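Local coordinates for probable N-acetyl-gamma-glutamyl-phosphate reductase, chloroplastic (Oryza sativa, PDB 2CVO), which probably catalyses the NADPH-dependent reduction of N-acetyl-gamma-glutamyl phosphate to N-acetylglutamate semialdehyde, the third step of arginine biosynthesis from glutamate in the chloroplast, at residues I39-A44 with L359-L364; D121-D126 with A147-T152; E234-L239 with E244-I249; M258-Q263 with H306-N311. All coordinates share one frame; numbering follows the deposited sequence.

Interaction 1: I39-A44 with L359-L364; sequences IVRLLA and LQYQPL
L42 on helix 34-43 faces L359 with their CA atoms 7.2 Å apart, and the irregular chain 359-364 runs past the helix without a backbone bond to it. The helix follows the first strand of the Rossmann-type NAD-binding domain, so the contact ties the C-terminal tail back onto the dinucleotide fold. Two separate side-chain meetings carry it. The leucines touch by their methyl ends, L42 CD1 lying 4.3 Å from L359 CD2. Beside them R41 reaches Y361: with CG anti to the backbone N (chi1 -176°) and the chain bending at chi3, the guanidinium is brought over one face of the phenol ring. The two groups are steeply inclined, their planes 64° apart, and with R41 CZ 5.2 Å from the centroid of the Y361 ring the cation-pi attraction is weak at most. The charge of R41 has a stronger mate in E38, one helical turn back, whose OE2 forms a salt bridge with R41 NH2. Y361 also meets Y361 of the second subunit, ring against ring, which places this tail at a subunit interface. R41 NH1 stands over the centre of the Y361 ring, its nearest ring atom being Y361 CE2 at 4.0 Å.

Interaction 2: D121-D126 with A147-T152; sequences DFRLRD and AVYGLT
F122 and A147 meet through their CB atoms, 3.9 Å apart, at one end of a contact in which three side chains of the loop 121-126 are set against the short strand 148-149 and the residue before it. F122 has CG anti to its carbonyl carbon (chi1 -72°), which turns the ring away from A147, so that CB makes the close approach and the near side of the ring meets the methyl obliquely. Y149 takes the middle of the contact and is approached by two arginines in different ways. R123 lies at the rim of the phenol: its CB sits near the ring plane, 4.2 Å from Y149 CE1, with no stacking on a face. Its guanidinium goes on to a salt bridge with E234, which also accepts a hydrogen bond from Y149 OH; one carboxylate therefore holds the polar ends of both side chains. R125 comes in obliquely and loosely, with NH2 4.4 Å from Y149 CB. A water lying in the plane of its guanidinium accepts from R125 NE at 3.1 Å and donates to A147 O at 3.3 Å, a water bridge between the two segments. Backbone bonds of V148 and G150 join the strand to 164-166 at the border of the parallel sheet of the NAD-binding domain. F122 packs on L164 and A166 of that neighbouring strand and on Q103 and I106 of helix 101-107, while beyond Y149 L151 rests on helix 170-184.

Interaction 3: E234-L239 with E244-I249; sequences EIEQGL and ESKVTI
E236 projects from helix 231-243 toward the chain that leaves it, its CA 5.8 Å from that of V247, and this helix-to-strand connection leads into strand 250-256 of the mixed sheet in the dimerisation domain. The tight part is buried. I249, whose chi1 of 68° sets CG1 between its backbone N and carbonyl carbon, crosses I235 and L239 at about right angles: its CD1 presses on I235 CG2 at 3.5 Å, and its CG2 meets L239 CD1 at 3.7 Å. I235 and L239 also pack on helix 170-184. E236 belongs here too, its CD 3.3 Å from V247 O. The K246 end is the solvent side: this exposed lysine curls back through a bend at chi2, and its NZ forms a salt bridge to E236 OE1 at 3.0 Å, from above the carboxylate plane. The other oxygen, OE2, pairs with R321 of the third subunit. With E236 cut back to alanine, K246 and that arginine would probably lose their shared counter-charge and the I249 amide its acceptor. The backbone amide of I249 makes a hydrogen bond to E236: I249 N donates to the anti side of E236 OE2 at 2.9 Å, 26° out of the carboxylate plane, with an N-H...O angle of 157°.

Interaction 4: M258-Q263 with H306-N311; sequences MKRGMQ and HVVGSN
Apolar packing carries the direct contact: the methylene chain of R260 crosses V308 obliquely, with R260 CD 3.4 Å from V308 CG1. CG of R260 lies between its backbone N and carbonyl carbon (chi1 57°), and a bend at chi3 takes the guanidinium past G309, where R260 NH1 passes 4.2 Å from G309 CA. No hydrogen bond joins the two segments directly. Polar and ionic partners lie around them instead. R260 NH1 is shared by the carboxylates of D333 and E38, D333 also accepts from G309 N, and R260 NH2 bonds to the C-terminal P366 of the second subunit. A leucine in place of R260 would probably leave D333 and E38 without this counter-charge and the neighbouring C-terminus without one of its donors. Hydrogen bonds within 307-310, one from the backbone and one from a side chain, shape the other wall: V307 O receives S310 N at 3.0 Å and S310 OG at 2.7 Å, both from the same face of its plane. G309 has phi 86°, where a side chain would jam against the preceding carbonyl O. Residues 307-310 form a type II beta turn with glycine at its third position, set beside the entry to strand 262-269 at a subunit interface.

Interactions 2, 3 and 4 are nested in the chain loop that interaction 1 closes. Interactions 1 and 4, centres 13 Å apart, touch directly: L364 N lies 2.9 Å from V308 O, a probable hydrogen bond, and E38 binds both R41 and R260. Both reach the second subunit. Interactions 2 and 3, centres 14 Å apart, meet through E234, with R123 NH1 2.9 Å from E234 OE1, a salt bridge linking the NAD-binding and dimerisation domains. The two pairs do not touch; interactions 2 and 4 come within about 7 Å at their nearest atoms. The side chain of C170, the active-site cysteine by similarity, is about 7 Å from that of R123 and about 10 Å from those of I235 and R260.

Interaction 1: I39-A44 with L359-L364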
loop_
_atom_site.group_PDB
_atom_site.type_symbol
_atom_site.label_atom_id
_atom_site.label_comp_id
_atom_site.label_asym_id
_atom_site.label_seq_id
_atom_site.Cartn_x
_atom_site.Cartn_y
_atom_site.Cartn_z
ATOM N N ILE A 39 13.949 7.253 -18.381
ATOM C CA ILE A 39 14.895 7.253 -19.491
ATOM C C ILE A 39 16.314 7.158 -18.937
ATOM O O ILE A 39 17.132 6.378 -19.428
ATOM C CB ILE A 39 14.728 8.530 -20.346
ATOM C CG1 ILE A 39 13.377 8.472 -21.063
ATOM C CG2 ILE A 39 15.870 8.660 -21.346
ATOM C CD1 ILE A 39 13.019 9.720 -21.842
ATOM N N VAL A 40 16.598 7.937 -17.898
ATOM C CA VAL A 40 17.917 7.916 -17.274
ATOM C C VAL A 40 18.223 6.509 -16.763
ATOM O O VAL A 40 19.284 5.951 -17.043
ATOM C CB VAL A 40 17.989 8.927 -16.101
ATOM C CG1 VAL A 40 19.294 8.755 -15.329
ATOM C CG2 VAL A 40 17.891 10.356 -16.646
ATOM N N ARG A 41 17.290 5.925 -16.020
ATOM C CA ARG A 41 17.501 4.581 -15.494
ATOM C C ARG A 41 17.789 3.577 -16.615
ATOM O O ARG A 41 18.700 2.745 -16.508
ATOM C CB ARG A 41 16.278 4.125 -14.694
ATOM C CG ARG A 41 16.449 2.767 -14.028
ATOM C CD ARG A 41 15.199 2.370 -13.263
ATOM N NE ARG A 41 14.059 2.114 -14.140
ATOM C CZ ARG A 41 13.867 0.982 -14.811
ATOM N NH1 ARG A 41 14.739 -0.010 -14.711
ATOM N NH2 ARG A 41 12.794 0.838 -15.576
ATOM N N LEU A 42 17.025 3.656 -17.695
ATOM C CA LEU A 42 17.219 2.731 -18.804
ATOM C C LEU A 42 18.531 2.935 -19.555
ATOM O O LEU A 42 19.229 1.969 -19.862
ATOM C CB LEU A 42 16.042 2.816 -19.780
ATOM C CG LEU A 42 14.672 2.417 -19.216
ATOM C CD1 LEU A 42 13.618 2.563 -20.304
ATOM C CD2 LEU A 42 14.711 0.984 -18.702
ATOM N N LEU A 43 18.881 4.182 -19.850
ATOM C CA LEU A 43 20.114 4.429 -20.584
ATOM C C LEU A 43 21.381 4.094 -19.797
ATOM O O LEU A 43 22.423 3.815 -20.389
ATOM C CB LEU A 43 20.158 5.876 -21.090
ATOM C CG LEU A 43 19.066 6.241 -22.104
ATOM C CD1 LEU A 43 19.367 7.602 -22.730
ATOM C CD2 LEU A 43 18.979 5.167 -23.184
ATOM N N ALA A 44 21.304 4.111 -18.470
ATOM C CA ALA A 44 22.470 3.766 -17.661
ATOM C C ALA A 44 22.766 2.293 -17.917
ATOM O O ALA A 44 23.849 1.793 -17.620
ATOM C CB ALA A 44 22.178 3.987 -16.186
ATOM N N LEU A 359 17.512 -3.214 -22.543
ATOM C CA LEU A 359 16.130 -3.493 -22.161
ATOM C C LEU A 359 15.896 -4.927 -21.697
ATOM O O LEU A 359 14.782 -5.439 -21.807
ATOM C CB LEU A 359 15.202 -3.196 -23.343
ATOM C CG LEU A 359 15.222 -1.756 -23.850
ATOM C CD1 LEU A 359 14.365 -1.642 -25.104
ATOM C CD2 LEU A 359 14.712 -0.826 -22.760
ATOM N N GLN A 360 16.931 -5.575 -21.176
ATOM C CA GLN A 360 16.788 -6.954 -20.726
ATOM C C GLN A 360 16.590 -7.118 -19.221
ATOM O O GLN A 360 16.649 -8.228 -18.696
ATOM C CB GLN A 360 17.985 -7.773 -21.208
ATOM C CG GLN A 360 18.020 -7.888 -22.736
ATOM C CD GLN A 360 19.225 -8.652 -23.255
ATOM O OE1 GLN A 360 20.357 -8.167 -23.201
ATOM N NE2 GLN A 360 18.986 -9.856 -23.755
ATOM N N TYR A 361 16.342 -6.006 -18.539
ATOM C CA TYR A 361 16.098 -6.001 -17.095
ATOM C C TYR A 361 14.867 -6.866 -16.810
ATOM O O TYR A 361 13.795 -6.635 -17.365
ATOM C CB TYR A 361 15.870 -4.547 -16.644
ATOM C CG TYR A 361 15.531 -4.294 -15.181
ATOM C CD1 TYR A 361 14.245 -4.534 -14.678
ATOM C CD2 TYR A 361 16.470 -3.706 -14.323
ATOM C CE1 TYR A 361 13.898 -4.180 -13.357
ATOM C CE2 TYR A 361 16.140 -3.351 -13.006
ATOM C CZ TYR A 361 14.853 -3.584 -12.531
ATOM O OH TYR A 361 14.519 -3.173 -11.255
ATOM N N GLN A 362 15.031 -7.885 -15.971
ATOM C CA GLN A 362 13.913 -8.755 -15.625
ATOM C C GLN A 362 13.038 -8.060 -14.587
ATOM O O GLN A 362 13.514 -7.229 -13.820
ATOM C CB GLN A 362 14.428 -10.097 -15.105
ATOM C CG GLN A 362 15.095 -10.917 -16.191
ATOM C CD GLN A 362 14.160 -11.179 -17.353
ATOM O OE1 GLN A 362 13.165 -11.883 -17.209
ATOM N NE2 GLN A 362 14.471 -10.601 -18.512
ATOM N N PRO A 363 11.745 -8.402 -14.544
ATOM C CA PRO A 363 10.814 -7.785 -13.597
ATOM C C PRO A 363 11.260 -7.785 -12.139
ATOM O O PRO A 363 11.792 -8.776 -11.633
ATOM C CB PRO A 363 9.529 -8.580 -13.811
ATOM C CG PRO A 363 9.630 -9.025 -15.244
ATOM C CD PRO A 363 11.073 -9.461 -15.319
ATOM N N LEU A 364 11.038 -6.661 -11.464
ATOM C CA LEU A 364 11.398 -6.551 -10.062
ATOM C C LEU A 364 10.235 -7.056 -9.205
ATOM O O LEU A 364 9.299 -6.317 -8.901
ATOM C CB LEU A 364 11.721 -5.101 -9.692
ATOM C CG LEU A 364 12.322 -4.936 -8.293
ATOM C CD1 LEU A 364 13.667 -5.659 -8.237
ATOM C CD2 LEU A 364 12.495 -3.465 -7.964
#

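Interaction 2: D121-D126 with A147-T152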
loop_
_atom_site.group_PDB
_atom_site.type_symbol
_atom_site.label_atom_id
_atom_site.label_comp_id
_atom_site.label_asym_id
_atom_site.label_seq_id
_atom_site.Cartn_x
_atom_site.Cartn_y
_atom_site.Cartn_z
ATOM N N ASP A 121 1.488 14.667 -28.931
ATOM C CA ASP A 121 1.468 15.622 -30.041
ATOM C C ASP A 121 1.503 15.104 -31.481
ATOM O O ASP A 121 0.848 15.679 -32.350
ATOM C CB ASP A 121 2.588 16.649 -29.851
ATOM C CG ASP A 121 2.178 17.796 -28.942
ATOM O OD1 ASP A 121 1.379 17.566 -28.011
ATOM O OD2 ASP A 121 2.667 18.928 -29.152
ATOM N N PHE A 122 2.253 14.038 -31.750
ATOM C CA PHE A 122 2.332 13.521 -33.119
ATOM C C PHE A 122 1.714 12.143 -33.336
ATOM O O PHE A 122 1.995 11.481 -34.336
ATOM C CB PHE A 122 3.787 13.505 -33.583
ATOM C CG PHE A 122 4.350 14.872 -33.850
ATOM C CD1 PHE A 122 3.987 15.572 -34.995
ATOM C CD2 PHE A 122 5.241 15.462 -32.956
ATOM C CE1 PHE A 122 4.503 16.844 -35.253
ATOM C CE2 PHE A 122 5.764 16.733 -33.202
ATOM C CZ PHE A 122 5.395 17.424 -34.354
ATOM N N ARG A 123 0.860 11.719 -32.411
ATOM C CA ARG A 123 0.223 10.412 -32.514
ATOM C C ARG A 123 -0.975 10.370 -33.454
ATOM O O ARG A 123 -1.124 9.430 -34.231
ATOM C CB ARG A 123 -0.226 9.935 -31.133
ATOM C CG ARG A 123 0.907 9.709 -30.155
ATOM C CD ARG A 123 0.349 9.322 -28.802
ATOM N NE ARG A 123 1.364 9.361 -27.757
ATOM C CZ ARG A 123 1.094 9.241 -26.462
ATOM N NH1 ARG A 123 -0.163 9.072 -26.058
ATOM N NH2 ARG A 123 2.077 9.297 -25.572
ATOM N N LEU A 124 -1.832 11.381 -33.380
ATOM C CA LEU A 124 -3.027 11.414 -34.216
ATOM C C LEU A 124 -2.785 12.062 -35.572
ATOM O O LEU A 124 -2.217 13.149 -35.660
ATOM C CB LEU A 124 -4.144 12.145 -33.476
ATOM C CG LEU A 124 -4.512 11.524 -32.123
ATOM C CD1 LEU A 124 -5.431 12.464 -31.368
ATOM C CD2 LEU A 124 -5.173 10.166 -32.341
ATOM N N ARG A 125 -3.220 11.381 -36.628
ATOM C CA ARG A 125 -3.061 11.871 -37.991
ATOM C C ARG A 125 -4.120 12.915 -38.324
ATOM O O ARG A 125 -3.882 13.825 -39.118
ATOM C CB ARG A 125 -3.157 10.703 -38.976
ATOM C CG ARG A 125 -2.047 9.683 -38.824
ATOM C CD ARG A 125 -2.511 8.295 -39.240
ATOM N NE ARG A 125 -1.556 7.276 -38.813
ATOM C CZ ARG A 125 -1.860 5.998 -38.627
ATOM N NH1 ARG A 125 -3.100 5.574 -38.829
ATOM N NH2 ARG A 125 -0.922 5.143 -38.233
ATOM N N ASP A 126 -5.290 12.773 -37.708
ATOM C CA ASP A 126 -6.394 13.700 -37.927
ATOM C C ASP A 126 -6.117 14.995 -37.160
ATOM O O ASP A 126 -6.207 15.032 -35.929
ATOM C CB ASP A 126 -7.703 13.066 -37.444
ATOM C CG ASP A 126 -8.930 13.862 -37.855
ATOM O OD1 ASP A 126 -8.945 15.091 -37.633
ATOM O OD2 ASP A 126 -9.884 13.256 -38.391
ATOM N N ALA A 147 5.739 11.904 -39.256
ATOM C CA ALA A 147 5.811 11.152 -38.009
ATOM C C ALA A 147 5.234 9.742 -38.108
ATOM O O ALA A 147 4.163 9.533 -38.678
ATOM C CB ALA A 147 5.103 11.929 -36.906
ATOM N N VAL A 148 5.958 8.777 -37.545
ATOM C CA VAL A 148 5.523 7.382 -37.547
ATOM C C VAL A 148 5.091 6.943 -36.140
ATOM O O VAL A 148 5.769 7.229 -35.158
ATOM C CB VAL A 148 6.657 6.454 -38.044
ATOM C CG1 VAL A 148 6.243 4.997 -37.913
ATOM C CG2 VAL A 148 6.982 6.777 -39.498
ATOM N N TYR A 149 3.958 6.253 -36.054
ATOM C CA TYR A 149 3.436 5.774 -34.772
ATOM C C TYR A 149 4.391 4.719 -34.206
ATOM O O TYR A 149 4.624 3.678 -34.822
ATOM C CB TYR A 149 2.039 5.187 -34.971
ATOM C CG TYR A 149 1.294 4.941 -33.683
ATOM C CD1 TYR A 149 0.978 5.994 -32.825
ATOM C CD2 TYR A 149 0.906 3.657 -33.320
ATOM C CE1 TYR A 149 0.292 5.772 -31.635
ATOM C CE2 TYR A 149 0.222 3.424 -32.133
ATOM C CZ TYR A 149 -0.083 4.485 -31.297
ATOM O OH TYR A 149 -0.771 4.251 -30.129
ATOM N N GLY A 150 4.928 4.990 -33.021
ATOM C CA GLY A 150 5.900 4.092 -32.413
ATOM C C GLY A 150 5.521 2.759 -31.789
ATOM O O GLY A 150 6.181 2.329 -30.842
ATOM N N LEU A 151 4.482 2.091 -32.285
ATOM C CA LEU A 151 4.134 0.791 -31.721
ATOM C C LEU A 151 5.065 -0.196 -32.420
ATOM O O LEU A 151 4.728 -0.776 -33.456
ATOM C CB LEU A 151 2.667 0.454 -31.988
ATOM C CG LEU A 151 2.134 -0.772 -31.231
ATOM C CD1 LEU A 151 2.422 -0.635 -29.730
ATOM C CD2 LEU A 151 0.642 -0.907 -31.479
ATOM N N THR A 152 6.245 -0.362 -31.827
ATOM C CA THR A 152 7.322 -1.196 -32.352
ATOM C C THR A 152 6.960 -2.476 -33.104
ATOM O O THR A 152 7.173 -2.572 -34.317
ATOM C CB THR A 152 8.329 -1.559 -31.230
ATOM O OG1 THR A 152 8.588 -0.406 -30.419
ATOM C CG2 THR A 152 9.644 -2.022 -31.832
HETATM O O HOH W 1 1.239 8.225 -37.922
#

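Interaction 3: E234-L239 with E244-I249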
loop_
_atom_site.group_PDB
_atom_site.type_symbol
_atom_site.label_atom_id
_atom_site.label_comp_id
_atom_site.label_asym_id
_atom_site.label_seq_id
_atom_site.Cartn_x
_atom_site.Cartn_y
_atom_site.Cartn_z
ATOM N N GLU A 234 -6.695 7.609 -30.067
ATOM C CA GLU A 234 -5.418 6.992 -30.404
ATOM C C GLU A 234 -5.665 5.505 -30.661
ATOM O O GLU A 234 -5.222 4.951 -31.670
ATOM C CB GLU A 234 -4.425 7.163 -29.249
ATOM C CG GLU A 234 -2.975 6.880 -29.626
ATOM C CD GLU A 234 -2.043 6.943 -28.429
ATOM O OE1 GLU A 234 -2.244 7.820 -27.567
ATOM O OE2 GLU A 234 -1.100 6.126 -28.353
ATOM N N ILE A 235 -6.383 4.867 -29.741
ATOM C CA ILE A 235 -6.705 3.450 -29.864
ATOM C C ILE A 235 -7.569 3.207 -31.100
ATOM O O ILE A 235 -7.247 2.354 -31.925
ATOM C CB ILE A 235 -7.465 2.946 -28.618
ATOM C CG1 ILE A 235 -6.566 3.054 -27.386
ATOM C CG2 ILE A 235 -7.915 1.507 -28.822
ATOM C CD1 ILE A 235 -7.306 2.884 -26.081
ATOM N N GLU A 236 -8.659 3.959 -31.230
ATOM C CA GLU A 236 -9.546 3.795 -32.370
ATOM C C GLU A 236 -8.813 3.989 -33.698
ATOM O O GLU A 236 -9.108 3.301 -34.671
ATOM C CB GLU A 236 -10.742 4.754 -32.266
ATOM C CG GLU A 236 -11.598 4.523 -31.021
ATOM C CD GLU A 236 -12.924 5.271 -31.051
ATOM O OE1 GLU A 236 -13.002 6.341 -31.697
ATOM O OE2 GLU A 236 -13.887 4.797 -30.408
ATOM N N GLN A 237 -7.855 4.912 -33.740
ATOM C CA GLN A 237 -7.091 5.144 -34.963
ATOM C C GLN A 237 -6.396 3.856 -35.409
ATOM O O GLN A 237 -6.465 3.475 -36.579
ATOM C CB GLN A 237 -6.047 6.254 -34.746
ATOM C CG GLN A 237 -5.048 6.422 -35.900
ATOM C CD GLN A 237 -4.154 7.653 -35.747
ATOM O OE1 GLN A 237 -4.583 8.786 -35.987
ATOM N NE2 GLN A 237 -2.907 7.433 -35.336
ATOM N N GLY A 238 -5.733 3.181 -34.475
ATOM C CA GLY A 238 -5.044 1.946 -34.813
ATOM C C GLY A 238 -5.989 0.805 -35.156
ATOM O O GLY A 238 -5.724 0.015 -36.065
ATOM N N LEU A 239 -7.096 0.711 -34.432
ATOM C CA LEU A 239 -8.065 -0.349 -34.683
ATOM C C LEU A 239 -8.802 -0.131 -36.000
ATOM O O LEU A 239 -9.075 -1.086 -36.726
ATOM C CB LEU A 239 -9.073 -0.433 -33.536
ATOM C CG LEU A 239 -8.489 -0.668 -32.143
ATOM C CD1 LEU A 239 -9.623 -0.840 -31.152
ATOM C CD2 LEU A 239 -7.602 -1.904 -32.149
ATOM N N GLU A 244 -10.022 -1.401 -41.469
ATOM C CA GLU A 244 -10.350 -0.771 -42.746
ATOM C C GLU A 244 -11.791 -0.269 -42.674
ATOM O O GLU A 244 -12.508 -0.196 -43.677
ATOM C CB GLU A 244 -10.177 -1.759 -43.899
ATOM C CG GLU A 244 -8.732 -2.169 -44.117
ATOM C CD GLU A 244 -8.554 -3.045 -45.337
ATOM O OE1 GLU A 244 -9.161 -4.135 -45.383
ATOM O OE2 GLU A 244 -7.805 -2.643 -46.251
ATOM N N SER A 245 -12.192 0.079 -41.456
ATOM C CA SER A 245 -13.523 0.585 -41.163
ATOM C C SER A 245 -13.433 1.406 -39.876
ATOM O O SER A 245 -12.523 1.209 -39.079
ATOM C CB SER A 245 -14.490 -0.585 -40.963
ATOM O OG SER A 245 -15.801 -0.122 -40.710
ATOM N N LYS A 246 -14.370 2.325 -39.683
ATOM C CA LYS A 246 -14.389 3.168 -38.491
ATOM C C LYS A 246 -14.783 2.376 -37.247
ATOM O O LYS A 246 -15.921 1.919 -37.129
ATOM C CB LYS A 246 -15.371 4.326 -38.689
ATOM C CG LYS A 246 -15.690 5.097 -37.418
ATOM C CD LYS A 246 -14.426 5.597 -36.739
ATOM C CE LYS A 246 -14.744 6.283 -35.426
ATOM N NZ LYS A 246 -13.514 6.500 -34.628
ATOM N N VAL A 247 -13.849 2.225 -36.313
ATOM C CA VAL A 247 -14.124 1.478 -35.086
ATOM C C VAL A 247 -14.427 2.384 -33.898
ATOM O O VAL A 247 -13.657 3.293 -33.592
ATOM C CB VAL A 247 -12.929 0.571 -34.707
ATOM C CG1 VAL A 247 -13.214 -0.162 -33.397
ATOM C CG2 VAL A 247 -12.658 -0.419 -35.821
ATOM N N THR A 248 -15.552 2.130 -33.233
ATOM C CA THR A 248 -15.950 2.902 -32.057
ATOM C C THR A 248 -15.976 1.986 -30.840
ATOM O O THR A 248 -16.829 1.108 -30.729
ATOM C CB THR A 248 -17.336 3.520 -32.221
ATOM O OG1 THR A 248 -17.310 4.463 -33.301
ATOM C CG2 THR A 248 -17.737 4.239 -30.938
ATOM N N ILE A 249 -15.045 2.214 -29.921
ATOM C CA ILE A 249 -14.914 1.381 -28.729
ATOM C C ILE A 249 -15.474 1.984 -27.450
ATOM O O ILE A 249 -15.832 3.159 -27.393
ATOM C CB ILE A 249 -13.420 1.054 -28.447
ATOM C CG1 ILE A 249 -12.684 2.333 -28.024
ATOM C CG2 ILE A 249 -12.761 0.467 -29.689
ATOM C CD1 ILE A 249 -11.207 2.145 -27.686
#

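Interaction 4: M258-Q263 with H306-N311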
loop_
_atom_site.group_PDB
_atom_site.type_symbol
_atom_site.label_atom_id
_atom_site.label_comp_id
_atom_site.label_asym_id
_atom_site.label_seq_id
_atom_site.Cartn_x
_atom_site.Cartn_y
_atom_site.Cartn_z
ATOM N N MET A 258 -1.503 1.667 -6.701
ATOM C CA MET A 258 -0.196 1.049 -6.882
ATOM C C MET A 258 0.585 2.045 -7.722
ATOM O O MET A 258 -0.004 2.789 -8.510
ATOM C CB MET A 258 -0.308 -0.292 -7.613
ATOM C CG MET A 258 -0.878 -0.211 -9.021
ATOM S SD MET A 258 -1.255 -1.872 -9.635
ATOM C CE MET A 258 -1.617 -1.524 -11.364
ATOM N N LYS A 259 1.900 2.076 -7.554
ATOM C CA LYS A 259 2.707 3.019 -8.307
ATOM C C LYS A 259 2.789 2.685 -9.791
ATOM O O LYS A 259 2.365 3.485 -10.625
ATOM C CB LYS A 259 4.104 3.131 -7.684
ATOM C CG LYS A 259 4.071 3.812 -6.317
ATOM C CD LYS A 259 5.451 4.098 -5.757
ATOM C CE LYS A 259 6.200 2.820 -5.404
ATOM N NZ LYS A 259 7.620 3.137 -5.061
ATOM N N ARG A 260 3.327 1.522 -10.142
ATOM C CA ARG A 260 3.403 1.181 -11.556
ATOM C C ARG A 260 2.674 -0.103 -11.922
ATOM O O ARG A 260 2.280 -0.886 -11.057
ATOM C CB ARG A 260 4.865 1.143 -12.043
ATOM C CG ARG A 260 5.811 0.217 -11.317
ATOM C CD ARG A 260 7.169 0.178 -12.043
ATOM N NE ARG A 260 8.040 1.323 -11.759
ATOM C CZ ARG A 260 8.937 1.807 -12.620
ATOM N NH1 ARG A 260 9.080 1.254 -13.818
ATOM N NH2 ARG A 260 9.696 2.843 -12.290
ATOM N N GLY A 261 2.473 -0.298 -13.219
ATOM C CA GLY A 261 1.770 -1.470 -13.696
ATOM C C GLY A 261 0.479 -1.030 -14.365
ATOM O O GLY A 261 -0.121 -0.023 -13.983
ATOM N N MET A 262 0.053 -1.786 -15.369
ATOM C CA MET A 262 -1.161 -1.467 -16.099
ATOM C C MET A 262 -1.758 -2.743 -16.678
ATOM O O MET A 262 -1.037 -3.620 -17.154
ATOM C CB MET A 262 -0.844 -0.477 -17.227
ATOM C CG MET A 262 -1.975 -0.271 -18.218
ATOM S SD MET A 262 -1.549 0.974 -19.452
ATOM C CE MET A 262 -1.766 2.486 -18.500
ATOM N N GLN A 263 -3.078 -2.848 -16.609
ATOM C CA GLN A 263 -3.784 -4.000 -17.135
ATOM C C GLN A 263 -4.981 -3.545 -17.953
ATOM O O GLN A 263 -5.755 -2.689 -17.520
ATOM C CB GLN A 263 -4.273 -4.915 -16.005
ATOM C CG GLN A 263 -5.304 -5.937 -16.478
ATOM C CD GLN A 263 -5.706 -6.944 -15.413
ATOM O OE1 GLN A 263 -6.823 -7.466 -15.436
ATOM N NE2 GLN A 263 -4.798 -7.241 -14.494
ATOM N N HIS A 306 4.002 -8.873 -12.284
ATOM C CA HIS A 306 4.990 -9.715 -12.945
ATOM C C HIS A 306 5.751 -9.094 -14.111
ATOM O O HIS A 306 6.629 -9.738 -14.677
ATOM C CB HIS A 306 4.326 -11.023 -13.396
ATOM C CG HIS A 306 3.876 -11.888 -12.260
ATOM N ND1 HIS A 306 2.812 -12.757 -12.359
ATOM C CD2 HIS A 306 4.349 -12.018 -10.998
ATOM C CE1 HIS A 306 2.646 -13.382 -11.208
ATOM N NE2 HIS A 306 3.566 -12.953 -10.365
ATOM N N VAL A 307 5.423 -7.860 -14.483
ATOM C CA VAL A 307 6.140 -7.203 -15.573
ATOM C C VAL A 307 6.752 -5.881 -15.127
ATOM O O VAL A 307 7.446 -5.218 -15.894
ATOM C CB VAL A 307 5.225 -6.943 -16.796
ATOM C CG1 VAL A 307 4.773 -8.274 -17.396
ATOM C CG2 VAL A 307 4.027 -6.099 -16.391
ATOM N N VAL A 308 6.493 -5.510 -13.878
ATOM C CA VAL A 308 7.012 -4.272 -13.310
ATOM C C VAL A 308 8.526 -4.111 -13.471
ATOM O O VAL A 308 9.305 -4.993 -13.104
ATOM C CB VAL A 308 6.644 -4.184 -11.811
ATOM C CG1 VAL A 308 7.459 -3.097 -11.121
ATOM C CG2 VAL A 308 5.155 -3.892 -11.672
ATOM N N GLY A 309 8.936 -2.973 -14.021
ATOM C CA GLY A 309 10.352 -2.714 -14.201
ATOM C C GLY A 309 10.943 -3.279 -15.479
ATOM O O GLY A 309 12.096 -3.000 -15.804
ATOM N N SER A 310 10.163 -4.069 -16.208
ATOM C CA SER A 310 10.647 -4.651 -17.452
ATOM C C SER A 310 9.924 -4.009 -18.626
ATOM O O SER A 310 8.956 -3.268 -18.435
ATOM C CB SER A 310 10.389 -6.156 -17.479
ATOM O OG SER A 310 9.012 -6.418 -17.715
ATOM N N ASN A 311 10.397 -4.305 -19.836
ATOM C CA ASN A 311 9.788 -3.776 -21.049
ATOM C C ASN A 311 8.883 -4.837 -21.679
ATOM O O ASN A 311 8.613 -4.808 -22.882
ATOM C CB ASN A 311 10.870 -3.363 -22.052
ATOM C CG ASN A 311 10.305 -2.577 -23.220
ATOM O OD1 ASN A 311 9.638 -1.560 -23.023
ATOM N ND2 ASN A 311 10.567 -3.042 -24.446
#